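Local coordinates for protein ubiquitin and WLM domain-containing metalloprotease SPCC1442.07c (Schizosaccharomyces pombe, PDB 5JIG) that probably acts as a DNA-dependent zinc metalloendopeptidase that cleaves proteins cross-linked to DNA, the chain here being its WLM protease domain, at residues A[6-11]-A[44-49]; A[12-17]-A[76-81]; A[18-23]-A[83-88]. All coordinates share one frame; numbering follows the deposited sequence.

Contact 1 joins two parallel strands, 6-10 and 44-50, of the WLM protease domain; contact 2 joins the loop leading into helix 17-29 to the loop after strand 72-76, and contact 3 packs helix 17-29 on the later part of that second loop. In contact 1 the Leu-47 side chain lies near the HExxH motif, about 14 Å from the nickel ion held by His-97, His-101 and His-107 in the catalytic zinc site. Glu-49 joins contact 1 to contact 2: its OE1 forms a salt bridge with Arg-78 NE at 2.8 Å. Contacts 2 and 3, their centres about 7 Å apart, share the loop before helix 88-100, where Leu-77 O lies 2.8 Å from Arg-86 N, a probable hydrogen bond.

Contact 1: residues A[6-11]-A[44-49]; sequences FNELVV and VPLLSE
Phe-6 lies alongside Val-44 and crosses Leu-47 at a slant, on the sheet face they share with Leu-9. Its CB starts 4.0 Å from Leu-47 CB. With CG beside the backbone N (chi1 -59°), the ring stands next to the neighbouring strand: CG is 3.9 Å from Leu-47 CB, and CD2 reaches Val-44 CB at 3.6 Å, with CE2 following along the same valine. Leu-47 CD2 sits over the middle of one ring face, a CH-pi contact 4.0 Å from the centroid and 9° off the normal. The Phe-6 side chain also packs on Ile-33 and Met-37 of helix 31-40, where a flat apolar group fills the sheet-helix interface. Strands 6-10 and 44-50 are parallel neighbours in the four-stranded mixed sheet of the zincin-type protease domain, joined through helices 17-29 and 31-40, with 6-10 at the sheet's edge. Two bonds grip Leu-47: its N donates to Glu-8 O at 2.9 Å, and its O accepts from Val-10 N at 3.0 Å. Glu-49 N continues the ladder to Val-10 O. On the other face, the branched Val-10 brings CG2 to 3.6 Å from Leu-46 CD1, the two side chains crossing at a slant, and Ser-48 turns its hydroxyl to His-72. Glu-49, its chain extended, lays OE2 3.6 Å from Val-11 CB; OE2 also accepts from Leu-12 N, while OE1 forms a salt bridge with Arg-78.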
loop_
_atom_site.group_PDB
_atom_site.type_symbol
_atom_site.label_atom_id
_atom_site.label_comp_id
_atom_site.label_asym_id
_atom_site.label_seq_id
_atom_site.Cartn_x
_atom_site.Cartn_y
_atom_site.Cartn_z
ATOM N N PHE A 6 8.943 1.317 -2.334
ATOM C CA PHE A 6 8.557 2.605 -1.757
ATOM C C PHE A 6 9.853 3.253 -1.221
ATOM O O PHE A 6 10.478 2.692 -0.340
ATOM C CB PHE A 6 7.565 2.413 -0.627
ATOM C CG PHE A 6 6.307 1.706 -1.063
ATOM C CD1 PHE A 6 6.183 0.354 -0.868
ATOM C CD2 PHE A 6 5.305 2.371 -1.720
ATOM C CE1 PHE A 6 5.040 -0.324 -1.294
ATOM C CE2 PHE A 6 4.155 1.709 -2.132
ATOM C CZ PHE A 6 4.044 0.352 -1.948
ATOM N N ASN A 7 10.246 4.389 -1.769
ATOM C CA ASN A 7 11.551 4.912 -1.448
ATOM C C ASN A 7 11.656 5.528 -0.054
ATOM O O ASN A 7 12.737 5.533 0.506
ATOM C CB ASN A 7 12.002 5.941 -2.487
ATOM C CG ASN A 7 12.315 5.332 -3.825
ATOM O OD1 ASN A 7 12.613 4.152 -3.933
ATOM N ND2 ASN A 7 12.220 6.168 -4.868
ATOM N N GLU A 8 10.553 6.038 0.472
ATOM C CA GLU A 8 10.509 6.662 1.776
ATOM C C GLU A 8 9.168 6.378 2.406
ATOM O O GLU A 8 8.149 6.315 1.733
ATOM C CB GLU A 8 10.705 8.183 1.657
ATOM C CG GLU A 8 10.771 8.879 2.990
ATOM C CD GLU A 8 11.059 10.375 2.924
ATOM O OE1 GLU A 8 11.049 11.036 3.964
ATOM O OE2 GLU A 8 11.237 10.925 1.809
ATOM N N LEU A 9 9.209 6.165 3.726
ATOM C CA LEU A 9 8.049 5.939 4.574
ATOM C C LEU A 9 7.883 7.139 5.484
ATOM O O LEU A 9 8.854 7.639 6.051
ATOM C CB LEU A 9 8.224 4.682 5.419
ATOM C CG LEU A 9 8.599 3.427 4.658
ATOM C CD1 LEU A 9 8.717 2.302 5.626
ATOM C CD2 LEU A 9 7.602 3.097 3.558
ATOM N N VAL A 10 6.637 7.546 5.710
ATOM C CA VAL A 10 6.306 8.646 6.630
ATOM C C VAL A 10 5.122 8.267 7.485
ATOM O O VAL A 10 4.142 7.748 6.965
ATOM C CB VAL A 10 6.012 9.967 5.874
ATOM C CG1 VAL A 10 5.372 11.037 6.777
ATOM C CG2 VAL A 10 7.298 10.569 5.304
ATOM N N VAL A 11 5.225 8.520 8.790
ATOM C CA VAL A 11 4.129 8.292 9.714
ATOM C C VAL A 11 3.797 9.591 10.405
ATOM O O VAL A 11 4.556 10.584 10.442
ATOM C CB VAL A 11 4.455 7.203 10.750
ATOM C CG1 VAL A 11 4.618 5.891 10.049
ATOM C CG2 VAL A 11 5.662 7.585 11.602
ATOM N N VAL A 44 7.468 3.850 -6.181
ATOM C CA VAL A 44 6.613 4.861 -5.526
ATOM C C VAL A 44 7.511 5.643 -4.575
ATOM O O VAL A 44 8.043 5.108 -3.598
ATOM C CB VAL A 44 5.442 4.180 -4.793
ATOM C CG1 VAL A 44 4.666 5.188 -3.971
ATOM C CG2 VAL A 44 4.548 3.485 -5.802
ATOM N N PRO A 45 7.700 6.940 -4.838
ATOM C CA PRO A 45 8.644 7.688 -3.994
ATOM C C PRO A 45 8.297 7.735 -2.510
ATOM O O PRO A 45 9.198 7.719 -1.667
ATOM C CB PRO A 45 8.629 9.100 -4.617
ATOM C CG PRO A 45 8.409 8.824 -6.076
ATOM C CD PRO A 45 7.413 7.666 -6.101
ATOM N N LEU A 46 7.009 7.818 -2.195
ATOM C CA LEU A 46 6.603 8.026 -0.825
ATOM C C LEU A 46 5.390 7.193 -0.489
ATOM O O LEU A 46 4.386 7.196 -1.247
ATOM C CB LEU A 46 6.256 9.513 -0.616
ATOM C CG LEU A 46 5.857 9.978 0.790
ATOM C CD1 LEU A 46 6.904 9.664 1.819
ATOM C CD2 LEU A 46 5.516 11.464 0.769
ATOM N N LEU A 47 5.431 6.492 0.648
ATOM C CA LEU A 47 4.295 5.776 1.218
ATOM C C LEU A 47 4.098 6.379 2.601
ATOM O O LEU A 47 5.025 6.355 3.451
ATOM C CB LEU A 47 4.579 4.291 1.348
ATOM C CG LEU A 47 3.488 3.433 1.986
ATOM C CD1 LEU A 47 2.212 3.476 1.150
ATOM C CD2 LEU A 47 3.959 2.013 2.170
ATOM N N SER A 48 2.932 6.966 2.866
ATOM C CA SER A 48 2.645 7.641 4.123
ATOM C C SER A 48 1.414 7.063 4.793
ATOM O O SER A 48 0.506 6.524 4.160
ATOM C CB SER A 48 2.361 9.121 3.952
ATOM O OG SER A 48 3.472 9.854 3.371
ATOM N N GLU A 49 1.380 7.271 6.095
ATOM C CA GLU A 49 0.160 7.058 6.877
ATOM C C GLU A 49 -0.777 8.201 6.670
ATOM O O GLU A 49 -0.425 9.377 6.808
ATOM C CB GLU A 49 0.579 7.029 8.356
ATOM C CG GLU A 49 -0.606 6.819 9.261
ATOM C CD GLU A 49 -0.260 6.824 10.749
ATOM O OE1 GLU A 49 -1.138 6.417 11.520
ATOM O OE2 GLU A 49 0.885 7.227 11.079
#

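Contact 2: residues A[12-17]-A[76-81]; sequences LDYPHK and RLRTDR
Arg-78 holds the carbonyl of Pro-15 with both terminal nitrogens, NH1 donating to Pro-15 O at 2.8 Å and NH2 to the same Pro-15 O at 2.9 Å. The oxygen lies close to the guanidinium plane, yet the two donors meet it differently: NH2 approaches nearly in line with the carbonyl (C=O...N 167°), while NH1 stands 39° above the carbonyl plane. NH1 also gives a bond of 2.8 Å to the oxygen of a water, which in turn donates to Leu-12 O, so the arginine reaches Pro-15 directly and Leu-12 through the water. Its NE is spoken for by Glu-49, whose carboxylate probably balances the positive charge here, and NH2 has a weak further bond to Tyr-82 O. An arginine suits this place because an extended chain (NE anti to CB, chi3 -177°) carries a flat guanidinium whose several N-H groups can serve several acceptors. Over one face of the guanidinium sits Tyr-14 CB, 3.5 Å from Arg-78 CZ. The tyrosine ring then leans against the aliphatic part of Arg-81, with CE1 3.6 Å from Arg-81 CG, while its hydroxyl bonds to Asp-51. Pro-15 adds its own ring, CD lying 3.4 Å from Arg-81 O. Proline's restricted phi fits the second position of a turn, and His-16 takes the third with positive phi. This is a type II beta turn from Tyr-14 to Lys-17, leading into helix 17-29 with His-16 at the N-cap position and held through Pro-15 O by Arg-78 of the loop after strand 72-76.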
loop_
_atom_site.group_PDB
_atom_site.type_symbol
_atom_site.label_atom_id
_atom_site.label_comp_id
_atom_site.label_asym_id
_atom_site.label_seq_id
_atom_site.Cartn_x
_atom_site.Cartn_y
_atom_site.Cartn_z
ATOM N N LEU A 12 2.580 9.611 10.968
ATOM C CA LEU A 12 2.064 10.781 11.664
ATOM C C LEU A 12 2.513 10.837 13.096
ATOM O O LEU A 12 2.933 9.884 13.707
ATOM C CB LEU A 12 0.583 10.776 11.517
ATOM C CG LEU A 12 0.201 10.855 10.012
ATOM C CD1 LEU A 12 -1.240 10.888 9.904
ATOM C CD2 LEU A 12 0.750 12.102 9.246
ATOM N N ASP A 13 2.335 12.042 13.662
ATOM C CA ASP A 13 2.695 12.323 15.029
ATOM C C ASP A 13 1.583 11.963 15.984
ATOM O O ASP A 13 0.927 12.847 16.556
ATOM C CB ASP A 13 3.084 13.762 15.155
ATOM C CG ASP A 13 3.653 14.129 16.474
ATOM O OD1 ASP A 13 3.629 15.371 16.835
ATOM O OD2 ASP A 13 4.180 13.200 17.147
ATOM N N TYR A 14 1.353 10.678 16.144
ATOM C CA TYR A 14 0.372 10.116 17.041
ATOM C C TYR A 14 1.113 9.132 17.985
ATOM O O TYR A 14 2.216 8.695 17.718
ATOM C CB TYR A 14 -0.729 9.340 16.280
ATOM C CG TYR A 14 -1.749 10.230 15.640
ATOM C CD1 TYR A 14 -2.628 10.987 16.413
ATOM C CD2 TYR A 14 -1.808 10.412 14.258
ATOM C CE1 TYR A 14 -3.522 11.832 15.897
ATOM C CE2 TYR A 14 -2.693 11.245 13.699
ATOM C CZ TYR A 14 -3.562 11.978 14.469
ATOM O OH TYR A 14 -4.478 12.813 13.882
ATOM N N PRO A 15 0.477 8.821 19.141
ATOM C CA PRO A 15 1.013 7.812 20.037
ATOM C C PRO A 15 1.313 6.504 19.278
ATOM O O PRO A 15 0.546 6.116 18.377
ATOM C CB PRO A 15 -0.122 7.628 21.070
ATOM C CG PRO A 15 -0.775 8.945 21.068
ATOM C CD PRO A 15 -0.804 9.343 19.619
ATOM N N HIS A 16 2.388 5.838 19.640
ATOM C CA HIS A 16 2.781 4.572 19.009
ATOM C C HIS A 16 3.102 4.721 17.530
ATOM O O HIS A 16 2.914 3.792 16.744
ATOM C CB HIS A 16 1.766 3.490 19.230
ATOM C CG HIS A 16 1.227 3.484 20.630
ATOM N ND1 HIS A 16 0.059 4.109 20.972
ATOM C CD2 HIS A 16 1.753 3.041 21.799
ATOM C CE1 HIS A 16 -0.138 4.009 22.277
ATOM N NE2 HIS A 16 0.880 3.372 22.803
ATOM N N LYS A 17 3.661 5.848 17.166
ATOM C CA LYS A 17 4.068 6.028 15.771
ATOM C C LYS A 17 5.161 5.022 15.411
ATOM O O LYS A 17 5.303 4.689 14.246
ATOM C CB LYS A 17 4.492 7.458 15.470
ATOM C CG LYS A 17 5.650 7.923 16.279
ATOM C CD LYS A 17 5.951 9.389 16.006
ATOM C CE LYS A 17 6.587 9.699 14.726
ATOM N NZ LYS A 17 6.868 11.154 14.628
ATOM N N ARG A 76 -4.661 4.607 5.455
ATOM C CA ARG A 76 -5.142 4.772 6.809
ATOM C C ARG A 76 -4.775 3.505 7.585
ATOM O O ARG A 76 -5.200 2.401 7.208
ATOM C CB ARG A 76 -6.638 5.054 6.847
ATOM C CG ARG A 76 -7.135 5.356 8.237
ATOM C CD ARG A 76 -8.597 5.162 8.425
ATOM N NE ARG A 76 -9.335 6.011 7.525
ATOM C CZ ARG A 76 -10.126 7.009 7.841
ATOM N NH1 ARG A 76 -10.605 7.717 6.846
ATOM N NH2 ARG A 76 -10.506 7.215 9.122
ATOM N N LEU A 77 -3.902 3.632 8.574
ATOM C CA LEU A 77 -3.458 2.487 9.366
ATOM C C LEU A 77 -4.290 2.336 10.627
ATOM O O LEU A 77 -4.352 1.219 11.176
ATOM C CB LEU A 77 -2.007 2.662 9.742
ATOM C CG LEU A 77 -1.039 2.787 8.574
ATOM C CD1 LEU A 77 0.380 2.984 9.146
ATOM C CD2 LEU A 77 -1.087 1.578 7.636
ATOM N N ARG A 78 -4.848 3.444 11.136
ATOM C CA ARG A 78 -5.397 3.506 12.470
ATOM C C ARG A 78 -6.883 3.482 12.471
ATOM O O ARG A 78 -7.549 3.923 11.514
ATOM C CB ARG A 78 -4.905 4.789 13.174
ATOM C CG ARG A 78 -3.422 4.784 13.473
ATOM C CD ARG A 78 -2.963 6.113 14.036
ATOM N NE ARG A 78 -1.552 6.180 14.271
ATOM C CZ ARG A 78 -0.936 5.951 15.451
ATOM N NH1 ARG A 78 0.360 6.049 15.550
ATOM N NH2 ARG A 78 -1.688 5.630 16.515
ATOM N N THR A 79 -7.450 2.938 13.536
ATOM C CA THR A 79 -8.877 2.989 13.818
ATOM C C THR A 79 -9.245 4.019 14.881
ATOM O O THR A 79 -10.445 4.246 15.114
ATOM C CB THR A 79 -9.402 1.615 14.307
ATOM O OG1 THR A 79 -8.669 1.276 15.482
ATOM C CG2 THR A 79 -9.191 0.527 13.286
ATOM N N ASP A 80 -8.302 4.586 15.560
ATOM C CA ASP A 80 -8.463 5.652 16.574
ATOM C C ASP A 80 -7.163 6.409 16.669
ATOM O O ASP A 80 -6.249 6.158 15.874
ATOM C CB ASP A 80 -8.946 5.039 17.937
ATOM C CG ASP A 80 -7.978 4.065 18.510
ATOM O OD1 ASP A 80 -8.462 2.980 18.961
ATOM O OD2 ASP A 80 -6.769 4.324 18.545
ATOM N N ARG A 81 -7.016 7.321 17.607
ATOM C CA ARG A 81 -5.851 8.179 17.715
ATOM C C ARG A 81 -4.972 7.810 18.851
ATOM O O ARG A 81 -4.150 8.654 19.305
ATOM C CB ARG A 81 -6.275 9.661 17.733
ATOM C CG ARG A 81 -6.661 10.143 16.390
ATOM C CD ARG A 81 -7.381 11.439 16.418
ATOM N NE ARG A 81 -8.683 11.184 17.016
ATOM C CZ ARG A 81 -9.646 12.066 17.209
ATOM N NH1 ARG A 81 -10.798 11.666 17.744
ATOM N NH2 ARG A 81 -9.461 13.351 16.916
HETATM O O HOH W 1 1.793 7.344 13.592
#

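Contact 3: residues A[18-23]-A[83-88]; sequences DRALRY and DGFRDY
One side of helix 17-29, carrying Arg-19, Ala-20 and Tyr-23, packs on the loop 83-88 that leads into helix 88-100, and Phe-85 and Tyr-23 do most of the touching. Arg-19 and Tyr-23, four residues or about one turn apart, point toward the loop, with Ala-20 at the flank. The Phe-85 ring packs against Arg-19: Arg-19 CG is over one ring face, and farther out Arg-19 CZ comes 3.4 Å from Phe-85 CD1, which sits over the middle of the guanidinium face. The two planes are inclined by 38°, so the groups overlap without lying flat on each other. Arg-19 CG is anti to the backbone N (chi1 -175°) and the chain stays extended to NE; both the stem and the guanidinium lie along the phenyl ring, in a residue that is exposed as a whole. The small Ala-20 lets the ring close in on the helix, with Ala-20 CB 4.0 Å from Phe-85 CE2. Tyr-23 passes the phenylalanine in the opposite direction, its CD1 3.9 Å from Phe-85 CD2. Its hydroxyl then donates to Arg-86 O at 2.7 Å, the donor standing 50° above that carbonyl's plane. Tyr-23 CE2 meets Tyr-88 CD1 at 3.7 Å, in an oblique aromatic pair; the Tyr-88 hydroxyl bonds to Asp-30, and its ring forms a cation-pi contact with Arg-26. Asp-87, just before Tyr-88, is the N-cap, its side chain capping a backbone N beyond Tyr-88 and its OD1 bonded to Thr-90 OG1. It begins the helix leading to the HExxH motif, whose His-97 and His-101 bind the metal and whose Glu-98 is probably catalytic.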
loop_
_atom_site.group_PDB
_atom_site.type_symbol
_atom_site.label_atom_id
_atom_site.label_comp_id
_atom_site.label_asym_id
_atom_site.label_seq_id
_atom_site.Cartn_x
_atom_site.Cartn_y
_atom_site.Cartn_z
ATOM N N ASP A 18 5.955 4.568 16.390
ATOM C CA ASP A 18 6.957 3.531 16.028
ATOM C C ASP A 18 6.246 2.167 15.436
ATOM O O ASP A 18 6.693 1.475 14.547
ATOM C CB ASP A 18 7.895 3.204 17.177
ATOM C CG ASP A 18 8.975 4.315 17.430
ATOM O OD1 ASP A 18 9.099 5.272 16.646
ATOM O OD2 ASP A 18 9.655 4.248 18.480
ATOM N N ARG A 19 5.083 1.905 15.994
ATOM C CA ARG A 19 4.208 0.806 15.548
ATOM C C ARG A 19 3.629 1.093 14.151
ATOM O O ARG A 19 3.598 0.225 13.281
ATOM C CB ARG A 19 3.137 0.569 16.552
ATOM C CG ARG A 19 2.279 -0.590 16.274
ATOM C CD ARG A 19 1.372 -0.820 17.499
ATOM N NE ARG A 19 0.311 -1.686 17.150
ATOM C CZ ARG A 19 -0.813 -1.892 17.833
ATOM N NH1 ARG A 19 -1.685 -2.710 17.264
ATOM N NH2 ARG A 19 -1.102 -1.254 19.016
ATOM N N ALA A 20 3.198 2.330 13.905
ATOM C CA ALA A 20 2.739 2.715 12.574
ATOM C C ALA A 20 3.886 2.551 11.577
ATOM O O ALA A 20 3.661 2.101 10.440
ATOM C CB ALA A 20 2.248 4.144 12.550
ATOM N N LEU A 21 5.104 2.924 11.958
ATOM C CA LEU A 21 6.242 2.791 11.053
ATOM C C LEU A 21 6.517 1.309 10.771
ATOM O O LEU A 21 6.771 0.925 9.613
ATOM C CB LEU A 21 7.461 3.523 11.592
ATOM C CG LEU A 21 8.694 3.431 10.717
ATOM C CD1 LEU A 21 8.446 3.922 9.293
ATOM C CD2 LEU A 21 9.797 4.202 11.413
ATOM N N ARG A 22 6.502 0.467 11.817
ATOM C CA ARG A 22 6.674 -0.944 11.578
ATOM C C ARG A 22 5.616 -1.510 10.637
ATOM O O ARG A 22 5.905 -2.403 9.829
ATOM C CB ARG A 22 6.584 -1.752 12.939
ATOM C CG ARG A 22 7.734 -1.588 13.856
ATOM C CD ARG A 22 7.701 -2.734 14.910
ATOM N NE ARG A 22 6.550 -2.796 15.841
ATOM C CZ ARG A 22 5.703 -3.836 15.998
ATOM N NH1 ARG A 22 4.802 -3.779 16.950
ATOM N NH2 ARG A 22 5.733 -4.899 15.202
ATOM N N TYR A 23 4.401 -0.975 10.701
ATOM C CA TYR A 23 3.327 -1.391 9.814
ATOM C C TYR A 23 3.700 -1.045 8.357
ATOM O O TYR A 23 3.587 -1.895 7.448
ATOM C CB TYR A 23 2.035 -0.698 10.241
ATOM C CG TYR A 23 0.726 -1.361 9.859
ATOM C CD1 TYR A 23 -0.333 -1.336 10.734
ATOM C CD2 TYR A 23 0.524 -1.965 8.643
ATOM C CE1 TYR A 23 -1.546 -1.910 10.416
ATOM C CE2 TYR A 23 -0.684 -2.544 8.304
ATOM C CZ TYR A 23 -1.717 -2.537 9.203
ATOM O OH TYR A 23 -2.891 -3.153 8.836
ATOM N N ASP A 83 -3.990 3.694 20.026
ATOM C CA ASP A 83 -3.292 2.430 19.687
ATOM C C ASP A 83 -4.144 1.450 18.873
ATOM O O ASP A 83 -3.735 0.289 18.769
ATOM C CB ASP A 83 -2.698 1.743 20.950
ATOM C CG ASP A 83 -3.723 1.218 21.921
ATOM O OD1 ASP A 83 -3.269 0.565 22.906
ATOM O OD2 ASP A 83 -4.935 1.472 21.707
ATOM N N GLY A 84 -5.277 1.916 18.321
ATOM C CA GLY A 84 -6.062 1.000 17.495
ATOM C C GLY A 84 -5.571 1.036 16.051
ATOM O O GLY A 84 -5.437 2.111 15.448
ATOM N N PHE A 85 -5.309 -0.147 15.503
ATOM C CA PHE A 85 -4.858 -0.316 14.130
ATOM C C PHE A 85 -5.770 -1.227 13.373
ATOM O O PHE A 85 -6.395 -2.143 13.912
ATOM C CB PHE A 85 -3.382 -0.815 14.095
ATOM C CG PHE A 85 -2.399 0.238 14.480
ATOM C CD1 PHE A 85 -2.100 0.492 15.812
ATOM C CD2 PHE A 85 -1.797 1.021 13.510
ATOM C CE1 PHE A 85 -1.186 1.498 16.135
ATOM C CE2 PHE A 85 -0.882 2.013 13.852
ATOM C CZ PHE A 85 -0.611 2.272 15.157
ATOM N N ARG A 86 -5.877 -0.911 12.079
ATOM C CA ARG A 86 -6.616 -1.798 11.133
ATOM C C ARG A 86 -5.893 -3.132 10.811
ATOM O O ARG A 86 -4.678 -3.189 10.863
ATOM C CB ARG A 86 -6.832 -1.003 9.837
ATOM C CG ARG A 86 -7.777 0.138 9.999
ATOM C CD ARG A 86 -7.872 1.042 8.776
ATOM N NE ARG A 86 -8.699 2.159 9.224
ATOM C CZ ARG A 86 -10.020 2.098 9.321
ATOM N NH1 ARG A 86 -10.672 1.037 8.825
ATOM N NH2 ARG A 86 -10.664 3.130 9.828
ATOM N N ASP A 87 -6.671 -4.141 10.512
ATOM C CA ASP A 87 -6.091 -5.456 10.260
ATOM C C ASP A 87 -5.253 -5.454 8.976
ATOM O O ASP A 87 -5.577 -4.782 7.970
ATOM C CB ASP A 87 -7.125 -6.537 10.213
ATOM C CG ASP A 87 -8.063 -6.350 9.165
ATOM O OD1 ASP A 87 -7.954 -7.064 8.151
ATOM O OD2 ASP A 87 -8.936 -5.490 9.307
ATOM N N TYR A 88 -4.182 -6.228 9.016
ATOM C CA TYR A 88 -3.229 -6.257 7.938
ATOM C C TYR A 88 -3.839 -6.654 6.611
ATOM O O TYR A 88 -3.516 -6.054 5.563
ATOM C CB TYR A 88 -2.041 -7.150 8.284
ATOM C CG TYR A 88 -0.935 -7.072 7.284
ATOM C CD1 TYR A 88 -0.079 -6.000 7.269
ATOM C CD2 TYR A 88 -0.771 -8.043 6.313
ATOM C CE1 TYR A 88 0.926 -5.881 6.325
ATOM C CE2 TYR A 88 0.252 -7.964 5.367
ATOM C CZ TYR A 88 1.100 -6.852 5.377
ATOM O OH TYR A 88 2.099 -6.701 4.471
#